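Local structure of K Homology domain-containing protein (Pyrococcus horikoshii, 2E3U) at residues R44-L48 and I100-P106; R62-K66 and I78-T84; E179-A184 and Y200-R204. The protein probably binds RNA through its KH domains, consistent with its being the archaeal Dim2p, a pre-ribosomal RNA processing factor. All blocks are in the same frame, centred on the assembly; numbering follows the deposited sequence.

Contact 1: residues R44-L48 and I100-P106; sequences RIAVL and IGRGFSP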
loop_
_atom_site.group_PDB
_atom_site.type_symbol
_atom_site.label_atom_id
_atom_site.label_comp_id
_atom_site.label_asym_id
_atom_site.label_seq_id
_atom_site.Cartn_x
_atom_site.Cartn_y
_atom_site.Cartn_z
ATOM N N ARG A 44 0.428 -13.342 -2.112
ATOM C CA ARG A 44 1.221 -12.249 -2.696
ATOM C C ARG A 44 2.697 -12.533 -2.948
ATOM O O ARG A 44 3.385 -11.748 -3.628
ATOM C CB ARG A 44 1.031 -10.960 -1.887
ATOM C CG ARG A 44 -0.416 -10.502 -1.869
ATOM C CD ARG A 44 -0.911 -10.160 -3.255
ATOM N NE ARG A 44 -0.257 -8.944 -3.752
ATOM C CZ ARG A 44 -0.473 -8.416 -4.956
ATOM N NH1 ARG A 44 0.151 -7.307 -5.314
ATOM N NH2 ARG A 44 -1.349 -8.977 -5.793
ATOM N N ILE A 45 3.180 -13.648 -2.421
ATOM C CA ILE A 45 4.614 -13.954 -2.402
ATOM C C ILE A 45 5.166 -14.004 -3.828
ATOM O O ILE A 45 6.232 -13.403 -4.128
ATOM C CB ILE A 45 4.867 -15.285 -1.657
ATOM C CG1 ILE A 45 4.754 -15.071 -0.143
ATOM C CG2 ILE A 45 6.243 -15.939 -2.065
ATOM C CD1 ILE A 45 4.743 -16.417 0.664
ATOM N N ALA A 46 4.426 -14.715 -4.691
ATOM C CA ALA A 46 4.770 -14.860 -6.092
ATOM C C ALA A 46 4.928 -13.496 -6.796
ATOM O O ALA A 46 5.825 -13.336 -7.620
ATOM C CB ALA A 46 3.740 -15.796 -6.838
ATOM N N VAL A 47 4.088 -12.514 -6.450
ATOM C CA VAL A 47 4.251 -11.148 -6.994
ATOM C C VAL A 47 5.448 -10.375 -6.402
ATOM O O VAL A 47 6.131 -9.615 -7.126
ATOM C CB VAL A 47 2.913 -10.316 -7.003
ATOM C CG1 VAL A 47 2.403 -10.105 -5.642
ATOM C CG2 VAL A 47 3.107 -8.965 -7.642
ATOM N N LEU A 48 5.718 -10.578 -5.113
ATOM C CA LEU A 48 6.914 -10.004 -4.492
ATOM C C LEU A 48 8.209 -10.545 -5.148
ATOM O O LEU A 48 9.111 -9.771 -5.418
ATOM C CB LEU A 48 6.928 -10.223 -2.967
ATOM C CG LEU A 48 8.180 -9.790 -2.167
ATOM C CD1 LEU A 48 8.316 -8.288 -2.179
ATOM C CD2 LEU A 48 8.125 -10.264 -0.735
ATOM N N ILE A 100 3.019 -4.226 -1.565
ATOM C CA ILE A 100 2.785 -5.386 -2.438
ATOM C C ILE A 100 1.894 -6.454 -1.745
ATOM O O ILE A 100 0.934 -6.949 -2.315
ATOM C CB ILE A 100 4.139 -6.002 -2.918
ATOM C CG1 ILE A 100 4.922 -4.949 -3.721
ATOM C CG2 ILE A 100 3.906 -7.306 -3.777
ATOM C CD1 ILE A 100 6.390 -5.362 -4.030
ATOM N N GLY A 101 2.216 -6.790 -0.513
ATOM C CA GLY A 101 1.424 -7.712 0.251
ATOM C C GLY A 101 -0.009 -7.306 0.428
ATOM O O GLY A 101 -0.883 -8.184 0.480
ATOM N N ARG A 102 -0.268 -5.999 0.522
ATOM C CA ARG A 102 -1.631 -5.480 0.659
ATOM C C ARG A 102 -2.306 -5.128 -0.688
ATOM O O ARG A 102 -3.231 -4.287 -0.772
ATOM C CB ARG A 102 -1.616 -4.275 1.609
ATOM C CG ARG A 102 -1.330 -4.644 3.053
ATOM C CD ARG A 102 -2.550 -5.347 3.657
ATOM N NE ARG A 102 -2.494 -6.797 3.600
ATOM C CZ ARG A 102 -3.557 -7.597 3.497
ATOM N NH1 ARG A 102 -4.792 -7.107 3.374
ATOM N NH2 ARG A 102 -3.377 -8.908 3.482
ATOM N N GLY A 103 -1.786 -5.713 -1.754
ATOM C CA GLY A 103 -2.457 -5.619 -3.033
ATOM C C GLY A 103 -1.968 -4.608 -4.047
ATOM O O GLY A 103 -2.500 -4.602 -5.152
ATOM N N PHE A 104 -0.978 -3.765 -3.711
ATOM C CA PHE A 104 -0.363 -2.891 -4.735
ATOM C C PHE A 104 0.508 -3.724 -5.685
ATOM O O PHE A 104 1.231 -4.618 -5.233
ATOM C CB PHE A 104 0.506 -1.768 -4.098
ATOM C CG PHE A 104 -0.293 -0.605 -3.529
ATOM C CD1 PHE A 104 -0.401 -0.420 -2.150
ATOM C CD2 PHE A 104 -0.928 0.301 -4.367
ATOM C CE1 PHE A 104 -1.105 0.665 -1.604
ATOM C CE2 PHE A 104 -1.667 1.362 -3.853
ATOM C CZ PHE A 104 -1.763 1.552 -2.456
ATOM N N SER A 105 0.477 -3.423 -6.983
ATOM C CA SER A 105 1.491 -3.961 -7.891
ATOM C C SER A 105 2.818 -3.417 -7.438
ATOM O O SER A 105 2.846 -2.391 -6.737
ATOM C CB SER A 105 1.241 -3.560 -9.360
ATOM O OG SER A 105 1.628 -2.199 -9.598
ATOM N N PRO A 106 3.932 -4.096 -7.802
ATOM C CA PRO A 106 5.278 -3.595 -7.533
ATOM C C PRO A 106 5.585 -2.209 -8.105
ATOM O O PRO A 106 6.211 -1.383 -7.398
ATOM C CB PRO A 106 6.163 -4.656 -8.167
ATOM C CG PRO A 106 5.336 -5.927 -8.012
ATOM C CD PRO A 106 3.980 -5.445 -8.409
#
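Arg44 reaches from helix 42-49 to the C-terminal end of helix 87-101 and turns one edge of its guanidinium to Ile100 O. NE donates to this oxygen at 2.7 Å with an N-H...O angle of 149°, and NH1 adds a weak bond to it at 3.1 Å. Bends at chi2 (-63°) and chi3 (-69°) curl the arginine chain round so that its NE side faces the carbonyl. Gly103 N also donates to Ile100 O, coming from the opposite face of the carbonyl plane to NE. The oxygen is therefore held from both faces, and the partial negative charge expected at a helix C-terminus would probably favour the arginine there. Gly103 CA covers one guanidinium face, 3.7 Å above the plane and offset toward the rim; Val47 CG1 is modelled over the other, but it clashes with Arg44 O and its place is doubtful. Farther along, Val47 CG2 meets Pro106 CD at 3.7 Å, the two side chains crossing at a slant. Leu48 and Ile100 cross at about a right angle, with their CD1 methyls 4.0 Å apart, and both also touch Ile59 of helix 54-63. Gly103, with positive phi, is the C-prime residue of a Schellman motif ending the helix, and Ser105 N-caps the next one through Arg108 N. Arg44 further touches Tyr165, so the contact borders strand 161-165 of the second KH sheet. Helix 42-49 packed on the end of helix 87-101, with helix 54-63 alongside, is the helical layer of a type I KH fold, beta-alpha-alpha-beta-beta-alpha.

Contact 2: residues R62-K66 and I78-T84; sequences RTKTK and ITSTKET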
loop_
_atom_site.group_PDB
_atom_site.type_symbol
_atom_site.label_atom_id
_atom_site.label_comp_id
_atom_site.label_asym_id
_atom_site.label_seq_id
_atom_site.Cartn_x
_atom_site.Cartn_y
_atom_site.Cartn_z
ATOM N N ARG A 62 17.127 -1.032 -5.809
ATOM C CA ARG A 62 16.662 0.334 -5.577
ATOM C C ARG A 62 16.792 0.851 -4.134
ATOM O O ARG A 62 16.861 2.059 -3.900
ATOM C CB ARG A 62 15.229 0.480 -6.074
ATOM C CG ARG A 62 15.042 0.167 -7.561
ATOM C CD ARG A 62 13.837 0.934 -8.080
ATOM N NE ARG A 62 13.258 0.336 -9.274
ATOM C CZ ARG A 62 12.253 0.858 -9.966
ATOM N NH1 ARG A 62 11.802 0.210 -11.048
ATOM N NH2 ARG A 62 11.704 2.021 -9.587
ATOM N N THR A 63 16.826 -0.061 -3.173
ATOM C CA THR A 63 16.934 0.304 -1.752
ATOM C C THR A 63 18.296 -0.049 -1.139
ATOM O O THR A 63 18.679 0.508 -0.099
ATOM C CB THR A 63 15.820 -0.375 -0.920
ATOM O OG1 THR A 63 15.936 -1.804 -1.029
ATOM C CG2 THR A 63 14.426 0.095 -1.399
ATOM N N LYS A 64 19.019 -0.959 -1.789
ATOM C CA LYS A 64 20.334 -1.423 -1.342
ATOM C C LYS A 64 20.195 -2.220 -0.057
ATOM O O LYS A 64 20.966 -2.066 0.903
ATOM C CB LYS A 64 21.357 -0.280 -1.235
ATOM C CG LYS A 64 21.580 0.499 -2.556
ATOM C CD LYS A 64 22.651 1.587 -2.413
ATOM C CE LYS A 64 22.381 2.796 -3.344
ATOM N NZ LYS A 64 21.414 3.790 -2.714
ATOM N N THR A 65 19.187 -3.098 -0.073
ATOM C CA THR A 65 18.903 -3.985 1.037
ATOM C C THR A 65 18.851 -5.424 0.545
ATOM O O THR A 65 18.838 -5.709 -0.661
ATOM C CB THR A 65 17.550 -3.634 1.703
ATOM O OG1 THR A 65 16.496 -3.730 0.723
ATOM C CG2 THR A 65 17.614 -2.218 2.372
ATOM N N LYS A 66 18.808 -6.338 1.483
ATOM C CA LYS A 66 18.682 -7.741 1.149
ATOM C C LYS A 66 17.302 -8.081 1.650
ATOM O O LYS A 66 16.961 -7.771 2.782
ATOM C CB LYS A 66 19.775 -8.568 1.850
ATOM C CG LYS A 66 19.582 -10.087 1.778
ATOM C CD LYS A 66 20.362 -10.806 2.874
ATOM C CE LYS A 66 21.872 -10.513 2.837
ATOM N NZ LYS A 66 22.512 -11.057 1.597
ATOM N N ILE A 78 13.828 -7.860 5.864
ATOM C CA ILE A 78 14.500 -6.816 5.145
ATOM C C ILE A 78 15.727 -6.418 5.936
ATOM O O ILE A 78 15.620 -5.904 7.044
ATOM C CB ILE A 78 13.582 -5.593 4.849
ATOM C CG1 ILE A 78 12.321 -6.012 4.079
ATOM C CG2 ILE A 78 14.368 -4.512 4.063
ATOM C CD1 ILE A 78 11.082 -6.427 4.965
ATOM N N THR A 79 16.899 -6.675 5.370
ATOM C CA THR A 79 18.143 -6.445 6.093
ATOM C C THR A 79 19.061 -5.450 5.379
ATOM O O THR A 79 19.104 -5.376 4.145
ATOM C CB THR A 79 18.898 -7.772 6.441
ATOM O OG1 THR A 79 19.074 -8.542 5.257
ATOM C CG2 THR A 79 18.113 -8.633 7.388
ATOM N N SER A 80 19.795 -4.666 6.164
ATOM C CA SER A 80 20.664 -3.686 5.550
ATOM C C SER A 80 21.947 -4.396 5.114
ATOM O O SER A 80 22.234 -5.475 5.593
ATOM C CB SER A 80 20.943 -2.540 6.525
ATOM O OG SER A 80 21.717 -3.004 7.594
ATOM N N THR A 81 22.675 -3.793 4.176
ATOM C CA THR A 81 23.972 -4.271 3.710
ATOM C C THR A 81 24.995 -3.117 3.887
ATOM O O THR A 81 24.643 -2.028 4.376
ATOM C CB THR A 81 23.910 -4.684 2.235
ATOM O OG1 THR A 81 23.754 -3.518 1.424
ATOM C CG2 THR A 81 22.751 -5.627 1.958
ATOM N N LYS A 82 26.245 -3.325 3.476
ATOM C CA LYS A 82 27.204 -2.225 3.506
ATOM C C LYS A 82 26.805 -1.043 2.603
ATOM O O LYS A 82 27.218 0.089 2.851
ATOM C CB LYS A 82 28.655 -2.705 3.233
ATOM C CG LYS A 82 28.880 -3.451 1.917
ATOM C CD LYS A 82 30.327 -3.978 1.816
ATOM C CE LYS A 82 30.362 -5.387 1.249
ATOM N NZ LYS A 82 30.178 -5.440 -0.242
ATOM N N GLU A 83 26.010 -1.314 1.568
ATOM C CA GLU A 83 25.543 -0.296 0.629
ATOM C C GLU A 83 24.338 0.529 1.121
ATOM O O GLU A 83 24.006 1.541 0.506
ATOM C CB GLU A 83 25.198 -0.922 -0.727
ATOM C CG GLU A 83 26.371 -1.003 -1.718
ATOM C CD GLU A 83 26.007 -1.682 -3.061
ATOM O OE1 GLU A 83 26.729 -1.426 -4.060
ATOM O OE2 GLU A 83 25.019 -2.478 -3.121
ATOM N N THR A 84 23.676 0.107 2.201
ATOM C CA THR A 84 22.441 0.771 2.621
ATOM C C THR A 84 22.735 2.219 2.989
ATOM O O THR A 84 23.608 2.484 3.823
ATOM C CB THR A 84 21.722 0.019 3.788
ATOM O OG1 THR A 84 21.614 -1.363 3.456
ATOM C CG2 THR A 84 20.263 0.599 4.061
HETATM O O HOH W 1 17.034 -10.050 4.626
#
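Lys66 pairs with Thr79 in the antiparallel hairpin of strands 65-69 and 75-80 of the first KH domain, and Lys64 meets the turn 81-84. As helix 54-63 ends, Thr63 OG1 accepts from Thr65 OG1 at 2.7 Å. Lys64 O takes two hydroxyls from opposite faces of its plane: Thr84 OG1 at 2.7 Å, tilted 23° from it, and Thr81 OG1 at 3.2 Å, well above. Thr84 OG1, anti to its carbonyl carbon (chi1 -49°), is thereby pointed at Lys64 O. Thr81 N donates to Thr84 OG1, and Glu83 N to Thr81 OG1 in an ST turn, holding the two hydroxyls that tie the turn to the helix exit. A valine in place of Thr81 would probably leave Lys64 O with one hydroxyl fewer and Glu83 N without its ST-turn acceptor. The Lys64 chain crosses Glu83 at about a right angle, CB to CB 3.9 Å. Thr65 turns CB and OG1 to Ile78 CG2. Lys66 N reaches Thr79 O at 2.8 Å and 173°, and Thr79 N returns a bond to Lys66 O at 2.8 Å, a hydrogen-bonded pair. Their side chains run side by side, and a water that donates to Lys66 O lies 2.6 Å from Thr79 OG1.

Contact 3: residues E179-A184 and Y200-R204; sequences EIAKTA and YLERR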
loop_
_atom_site.group_PDB
_atom_site.type_symbol
_atom_site.label_atom_id
_atom_site.label_comp_id
_atom_site.label_asym_id
_atom_site.label_seq_id
_atom_site.Cartn_x
_atom_site.Cartn_y
_atom_site.Cartn_z
ATOM N N GLU A 179 -4.272 11.580 4.282
ATOM C CA GLU A 179 -5.308 12.089 5.144
ATOM C C GLU A 179 -6.608 12.384 4.366
ATOM O O GLU A 179 -7.710 12.062 4.836
ATOM C CB GLU A 179 -4.771 13.355 5.838
ATOM C CG GLU A 179 -5.270 13.570 7.225
ATOM C CD GLU A 179 -6.763 13.759 7.276
ATOM O OE1 GLU A 179 -7.393 13.141 8.172
ATOM O OE2 GLU A 179 -7.303 14.525 6.426
ATOM N N ILE A 180 -6.481 12.990 3.181
ATOM C CA ILE A 180 -7.613 13.237 2.286
ATOM C C ILE A 180 -8.289 11.938 1.765
ATOM O O ILE A 180 -9.524 11.836 1.777
ATOM C CB ILE A 180 -7.193 14.121 1.083
ATOM C CG1 ILE A 180 -6.785 15.522 1.546
ATOM C CG2 ILE A 180 -8.347 14.224 0.012
ATOM C CD1 ILE A 180 -6.068 16.314 0.483
ATOM N N ALA A 181 -7.485 10.982 1.262
ATOM C CA ALA A 181 -8.011 9.688 0.755
ATOM C C ALA A 181 -8.598 8.925 1.908
ATOM O O ALA A 181 -9.703 8.419 1.813
ATOM C CB ALA A 181 -6.914 8.835 0.039
ATOM N N LYS A 182 -7.870 8.848 3.011
ATOM C CA LYS A 182 -8.386 8.215 4.234
ATOM C C LYS A 182 -9.776 8.720 4.626
ATOM O O LYS A 182 -10.689 7.921 4.870
ATOM C CB LYS A 182 -7.407 8.400 5.423
ATOM C CG LYS A 182 -7.593 7.381 6.525
ATOM C CD LYS A 182 -6.844 7.727 7.823
ATOM C CE LYS A 182 -7.407 6.896 8.985
ATOM N NZ LYS A 182 -6.436 6.689 10.097
ATOM N N THR A 183 -9.902 10.038 4.750
ATOM C CA THR A 183 -11.194 10.690 5.077
ATOM C C THR A 183 -12.343 10.367 4.095
ATOM O O THR A 183 -13.428 10.025 4.543
ATOM C CB THR A 183 -11.035 12.209 5.212
ATOM O OG1 THR A 183 -9.990 12.478 6.156
ATOM C CG2 THR A 183 -12.303 12.839 5.723
ATOM N N ALA A 184 -12.089 10.442 2.780
ATOM C CA ALA A 184 -13.073 10.065 1.754
ATOM C C ALA A 184 -13.512 8.607 1.906
ATOM O O ALA A 184 -14.694 8.297 1.851
ATOM C CB ALA A 184 -12.491 10.281 0.379
ATOM N N TYR A 200 -16.619 17.028 -0.843
ATOM C CA TYR A 200 -15.483 17.013 0.088
ATOM C C TYR A 200 -14.114 16.928 -0.605
ATOM O O TYR A 200 -13.187 17.665 -0.253
ATOM C CB TYR A 200 -15.605 15.881 1.144
ATOM C CG TYR A 200 -14.276 15.598 1.855
ATOM C CD1 TYR A 200 -13.881 16.347 2.959
ATOM C CD2 TYR A 200 -13.420 14.601 1.399
ATOM C CE1 TYR A 200 -12.663 16.107 3.605
ATOM C CE2 TYR A 200 -12.193 14.357 2.010
ATOM C CZ TYR A 200 -11.819 15.112 3.105
ATOM O OH TYR A 200 -10.593 14.871 3.707
ATOM N N LEU A 201 -13.989 16.025 -1.580
ATOM C CA LEU A 201 -12.748 15.875 -2.332
ATOM C C LEU A 201 -12.430 17.079 -3.213
ATOM O O LEU A 201 -11.251 17.432 -3.363
ATOM C CB LEU A 201 -12.730 14.577 -3.159
ATOM C CG LEU A 201 -12.600 13.257 -2.420
ATOM C CD1 LEU A 201 -13.138 12.107 -3.256
ATOM C CD2 LEU A 201 -11.150 12.957 -1.936
ATOM N N GLU A 202 -13.448 17.710 -3.793
ATOM C CA GLU A 202 -13.225 18.941 -4.573
ATOM C C GLU A 202 -12.655 20.033 -3.685
ATOM O O GLU A 202 -11.732 20.743 -4.079
ATOM C CB GLU A 202 -14.505 19.458 -5.247
ATOM C CG GLU A 202 -14.729 19.002 -6.704
ATOM C CD GLU A 202 -13.726 19.576 -7.706
ATOM O OE1 GLU A 202 -13.138 20.656 -7.428
ATOM O OE2 GLU A 202 -13.532 18.947 -8.783
ATOM N N ARG A 203 -13.193 20.133 -2.473
ATOM C CA ARG A 203 -12.768 21.140 -1.512
ATOM C C ARG A 203 -11.308 20.950 -1.070
ATOM O O ARG A 203 -10.602 21.920 -0.774
ATOM C CB ARG A 203 -13.728 21.201 -0.317
ATOM C CG ARG A 203 -14.772 22.304 -0.435
ATOM C CD ARG A 203 -16.000 22.101 0.512
ATOM N NE ARG A 203 -15.630 21.470 1.780
ATOM C CZ ARG A 203 -16.211 20.386 2.289
ATOM N NH1 ARG A 203 -17.224 19.817 1.655
ATOM N NH2 ARG A 203 -15.791 19.887 3.451
ATOM N N ARG A 204 -10.857 19.709 -1.045
ATOM C CA ARG A 204 -9.482 19.411 -0.679
ATOM C C ARG A 204 -8.596 19.509 -1.923
ATOM O O ARG A 204 -7.589 20.219 -1.914
ATOM C CB ARG A 204 -9.369 18.024 -0.025
ATOM C CG ARG A 204 -10.253 17.791 1.200
ATOM C CD ARG A 204 -10.013 18.787 2.375
ATOM N NE ARG A 204 -8.610 18.885 2.786
ATOM C CZ ARG A 204 -8.029 18.201 3.778
ATOM N NH1 ARG A 204 -8.713 17.320 4.505
ATOM N NH2 ARG A 204 -6.731 18.396 4.036
#
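Ile180 of helix 175-189 lies between Leu201 and Arg204 of helix 194-203. CG2 packs against Leu201 CD2 at 3.6 Å, while CG1 sits over the centre of the Arg204 guanidinium, 3.7 Å above its plane. One turn on, Ala184 CB meets the same leucine methyl at 3.8 Å. The Tyr200 ring comes in edge-on, with CE2 3.7 Å from Ile180 O and near the ring plane. Its hydroxyl end presses on Thr183, whose CB is 3.1 Å from Tyr200 OH, and the two side chains cross at about a right angle. This is packing rather than bonding, since Thr183 OG1 and Tyr200 OH stand at a poor angle; the threonine hydroxyl is instead spent on Glu179 O, at 2.7 Å. That bond fixes the rotation of Thr183 and leaves CB and CG2 to face the tyrosine.

The arginine is positioned in turn by Tyr200 and Glu179. Arg204 CG lies anti to the carbonyl carbon (chi1 -56°), and bends at chi2 and chi3 curl the chain back over its own helix, where CG covers one face of the Tyr200 ring and NH1 gives a weak bond to Tyr200 OH. Glu179 OE2 forms a long salt bridge to NH1 at 3.7 Å, with the carboxylate and guanidinium planes 21° apart.

Helix 149-158 borders both partners, Ser158 touching Ile180 and Met157 touching Leu201. Away from helix 194-203, Ala181 rests on both Ser158 and Ile171 of strand 168-173, and Lys182 pairs with Glu120 of strand 118-123. Helix 194-203 thus adds to the beta-alpha-alpha-beta-beta-alpha core of the second KH unit.

Overall arrangement
Contacts 1 and 2 belong to the first KH unit and contact 3 to the second. Segment pair 62-66/78-84 falls within the chain span bracketed by 44-48 and 100-106, and helices 54-63 and 87-101 link the two regions; their centres are 20 Å apart and nearest atoms about 7 Å, without touching. Contact 3 follows in series, its centre 26 Å from contact 1 and 35 Å from contact 2, on the far side of the chain's centre from both. Contact 1 lies beside strand 161-165 of the second sheet, at the junction of the units. No ligand or RNA accompanies these contacts, so any relation to RNA binding remains inferred from the KH fold.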